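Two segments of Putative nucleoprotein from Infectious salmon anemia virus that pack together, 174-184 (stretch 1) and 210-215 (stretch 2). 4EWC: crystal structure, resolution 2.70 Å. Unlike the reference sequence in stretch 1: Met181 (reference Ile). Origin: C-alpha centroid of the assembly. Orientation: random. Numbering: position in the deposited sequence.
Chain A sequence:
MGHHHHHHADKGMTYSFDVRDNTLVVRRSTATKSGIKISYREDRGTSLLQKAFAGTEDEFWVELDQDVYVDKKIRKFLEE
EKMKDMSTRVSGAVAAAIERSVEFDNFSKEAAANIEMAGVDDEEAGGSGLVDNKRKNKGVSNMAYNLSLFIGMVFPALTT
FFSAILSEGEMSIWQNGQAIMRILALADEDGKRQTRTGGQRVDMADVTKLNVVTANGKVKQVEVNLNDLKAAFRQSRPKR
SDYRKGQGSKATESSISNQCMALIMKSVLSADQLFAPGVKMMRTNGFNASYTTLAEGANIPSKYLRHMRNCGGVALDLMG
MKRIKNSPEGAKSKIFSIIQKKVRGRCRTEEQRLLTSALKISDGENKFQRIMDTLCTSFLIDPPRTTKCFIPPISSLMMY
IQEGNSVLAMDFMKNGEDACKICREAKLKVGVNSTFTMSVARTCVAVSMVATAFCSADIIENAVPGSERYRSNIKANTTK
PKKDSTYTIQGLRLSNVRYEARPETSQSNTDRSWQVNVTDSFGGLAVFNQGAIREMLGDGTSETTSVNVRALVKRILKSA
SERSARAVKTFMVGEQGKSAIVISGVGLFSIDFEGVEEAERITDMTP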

# COMPACT_ATOMS: atom_id res chain seq x y z
N TRP A 174 -17.45 -6.06 21.67
CA TRP A 174 -16.34 -6.82 21.10
C TRP A 174 -15.41 -7.46 22.12
O TRP A 174 -15.22 -8.68 22.12
CB TRP A 174 -15.54 -5.93 20.16
CG TRP A 174 -14.45 -6.66 19.55
CD1 TRP A 174 -14.53 -7.54 18.53
CD2 TRP A 174 -13.07 -6.61 19.95
NE1 TRP A 174 -13.29 -8.05 18.25
CE2 TRP A 174 -12.38 -7.50 19.10
CE3 TRP A 174 -12.36 -5.91 20.92
CZ2 TRP A 174 -10.99 -7.69 19.20
CZ3 TRP A 174 -11.01 -6.11 21.02
CH2 TRP A 174 -10.33 -6.99 20.15
N GLN A 175 -14.85 -6.63 23.00
CA GLN A 175 -13.96 -7.10 24.06
C GLN A 175 -14.54 -8.28 24.80
O GLN A 175 -13.80 -9.16 25.24
CB GLN A 175 -13.66 -5.99 25.09
CG GLN A 175 -12.65 -4.96 24.66
CD GLN A 175 -13.29 -3.85 23.85
OE1 GLN A 175 -14.44 -3.97 23.41
NE2 GLN A 175 -12.55 -2.76 23.66
N ASN A 176 -15.87 -8.30 24.95
CA ASN A 176 -16.51 -9.33 25.76
C ASN A 176 -16.60 -10.71 25.07
O ASN A 176 -16.39 -11.76 25.71
CB ASN A 176 -17.86 -8.84 26.29
CG ASN A 176 -17.72 -7.65 27.27
OD1 ASN A 176 -16.80 -7.58 28.07
ND2 ASN A 176 -18.66 -6.71 27.18
N GLY A 177 -16.89 -10.73 23.77
CA GLY A 177 -16.76 -11.94 22.99
C GLY A 177 -15.38 -12.58 23.12
O GLY A 177 -15.26 -13.78 23.37
N GLN A 178 -14.33 -11.79 22.91
CA GLN A 178 -12.96 -12.23 23.14
C GLN A 178 -12.78 -12.84 24.52
O GLN A 178 -12.17 -13.90 24.68
CB GLN A 178 -11.99 -11.05 23.04
CG GLN A 178 -11.97 -10.39 21.70
CD GLN A 178 -11.59 -11.36 20.61
OE1 GLN A 178 -10.44 -11.77 20.53
NE2 GLN A 178 -12.57 -11.72 19.76
N ALA A 179 -13.30 -12.13 25.52
CA ALA A 179 -13.18 -12.56 26.90
C ALA A 179 -13.87 -13.91 27.14
O ALA A 179 -13.36 -14.75 27.88
CB ALA A 179 -13.75 -11.49 27.82
N ILE A 180 -15.02 -14.10 26.51
CA ILE A 180 -15.79 -15.33 26.65
C ILE A 180 -15.03 -16.56 26.09
O ILE A 180 -14.93 -17.59 26.76
CB ILE A 180 -17.21 -15.15 26.02
CG1 ILE A 180 -18.07 -14.30 26.97
CG2 ILE A 180 -17.89 -16.48 25.75
CD1 ILE A 180 -19.32 -13.70 26.34
N MSE A 181 -14.47 -16.44 24.89
CA MSE A 181 -13.67 -17.53 24.35
C MSE A 181 -12.42 -17.84 25.19
O MSE A 181 -12.02 -19.00 25.31
CB MSE A 181 -13.24 -17.24 22.90
CG MSE A 181 -14.31 -17.29 21.87
SE MSE A 181 -15.40 -18.94 21.92
CE MSE A 181 -14.07 -20.35 21.89
N ARG A 182 -11.79 -16.81 25.73
CA ARG A 182 -10.56 -17.00 26.49
C ARG A 182 -10.87 -17.74 27.77
O ARG A 182 -10.13 -18.64 28.17
CB ARG A 182 -9.89 -15.65 26.80
CG ARG A 182 -9.11 -15.07 25.65
CD ARG A 182 -8.55 -13.69 26.01
NE ARG A 182 -8.12 -12.94 24.83
CZ ARG A 182 -6.92 -13.04 24.26
NH1 ARG A 182 -6.01 -13.87 24.76
NH2 ARG A 182 -6.62 -12.31 23.19
N ILE A 183 -11.97 -17.36 28.40
CA ILE A 183 -12.40 -18.03 29.61
C ILE A 183 -12.88 -19.45 29.30
O ILE A 183 -12.65 -20.39 30.07
CB ILE A 183 -13.46 -17.21 30.38
CG1 ILE A 183 -13.60 -17.71 31.81
CG2 ILE A 183 -14.79 -17.20 29.68
CD1 ILE A 183 -12.36 -17.49 32.61
N LEU A 184 -13.53 -19.60 28.15
CA LEU A 184 -13.98 -20.91 27.72
C LEU A 184 -12.79 -21.83 27.54
O LEU A 184 -12.78 -22.93 28.08
CB LEU A 184 -14.76 -20.80 26.41
CG LEU A 184 -15.18 -22.11 25.75
CD1 LEU A 184 -15.67 -23.15 26.75
CD2 LEU A 184 -16.27 -21.82 24.75
N LEU A 210 -12.01 -14.78 38.28
CA LEU A 210 -12.59 -13.49 37.96
C LEU A 210 -12.45 -13.23 36.47
O LEU A 210 -11.62 -13.82 35.78
CB LEU A 210 -11.97 -12.34 38.78
N ASN A 211 -13.27 -12.32 35.97
CA ASN A 211 -13.32 -12.03 34.57
C ASN A 211 -13.57 -10.53 34.37
O ASN A 211 -14.54 -9.96 34.88
CB ASN A 211 -14.45 -12.84 33.94
CG ASN A 211 -14.56 -12.63 32.45
OD1 ASN A 211 -15.49 -11.96 31.98
ND2 ASN A 211 -13.62 -13.21 31.69
N VAL A 212 -12.67 -9.89 33.64
CA VAL A 212 -12.76 -8.45 33.39
C VAL A 212 -13.73 -8.15 32.23
O VAL A 212 -13.51 -8.59 31.09
CB VAL A 212 -11.36 -7.85 33.15
CG1 VAL A 212 -11.45 -6.56 32.37
CG2 VAL A 212 -10.62 -7.65 34.47
N VAL A 213 -14.80 -7.41 32.53
CA VAL A 213 -15.88 -7.13 31.58
C VAL A 213 -16.06 -5.63 31.32
O VAL A 213 -16.01 -4.83 32.25
CB VAL A 213 -17.23 -7.69 32.12
CG1 VAL A 213 -18.41 -7.19 31.29
CG2 VAL A 213 -17.20 -9.21 32.16
N THR A 214 -16.28 -5.26 30.07
CA THR A 214 -16.59 -3.88 29.73
C THR A 214 -18.09 -3.59 29.93
O THR A 214 -18.91 -4.35 29.43
CB THR A 214 -16.15 -3.53 28.30
OG1 THR A 214 -14.71 -3.52 28.25
CG2 THR A 214 -16.69 -2.17 27.89
N ALA A 215 -18.42 -2.50 30.63
CA ALA A 215 -19.81 -2.24 31.06
C ALA A 215 -20.49 -1.11 30.30
O ALA A 215 -21.13 -1.33 29.27
CB ALA A 215 -19.86 -1.97 32.57

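What fastens the helix to the strand? The side-chain amide of Asn176 does, by bonding to the backbone of a single strand residue, Thr214. Thr214 N donates to Asn176 OD1 over 3.1 Å, and Asn176 ND2 donates to Thr214 O over 3.3 Å, both with nearly straight hydrogen bonds (160° and 167°). A carboxamide carries an acceptor and a donor side by side, so it can satisfy the NH and the C=O of one residue in an extended chain at the same time.

How is the Asn176 side chain set to reach that far? Its CA-to-CB bond points toward the strand, chi1 lies at -64° (m), and chi2 of -38° turns the amide so that OD1 meets the NH while ND2 meets the carbonyl. Asn176 O accepts from Ile180 N at 2.8 Å within the helix, while the side chain bonds across to the strand. The pairing occurs where the backbones come near each other: the CA atoms of Asn176 and Val213 are 6.3 Å apart. Val213 CG1 also lies 3.6 Å from Asn176 OD1, a methyl packed beside the bonded oxygen.

What do Gln175 and Thr214 add at this end? Thr214 directs its CB toward the helix, and its chi1 of -69° (m) places OG1 4.1 Å from Gln175 CB. That is packing rather than a polar bond, and it involves the aliphatic base of the glutamine. Gln175, with chi1 at -77° (m) and chi2 at 85° (p), bends its amide to partners elsewhere in the structure, so burying this long polar residue leaves its end satisfied.

How does the contact continue along the helix? The two elements run nearly antiparallel, at 160°, so later helix residues meet earlier strand residues. The CA-to-CB bond of Asn211 points toward the helix, and with chi1 at -178° (t) its ND2 lies 4.2 Å from Ala179 CB and 4.2 Å from Ile183 CB. No hydrogen bond crosses here; Asn211 ND2 lies 4.1 Å from Ala179 O, too far for a hydrogen bond, and packs loosely against that carbonyl and the aliphatic carbons. Ala179 CB, a small methyl pointing toward the strand, sits 4.4 Å from Val212 O in loose packing. Ile183, chi1 -164° (t), brings a branched, buried side chain one helical turn further on. The whole contact covers a modest 284 Å², and its directional strength rests on the Asn176 pair.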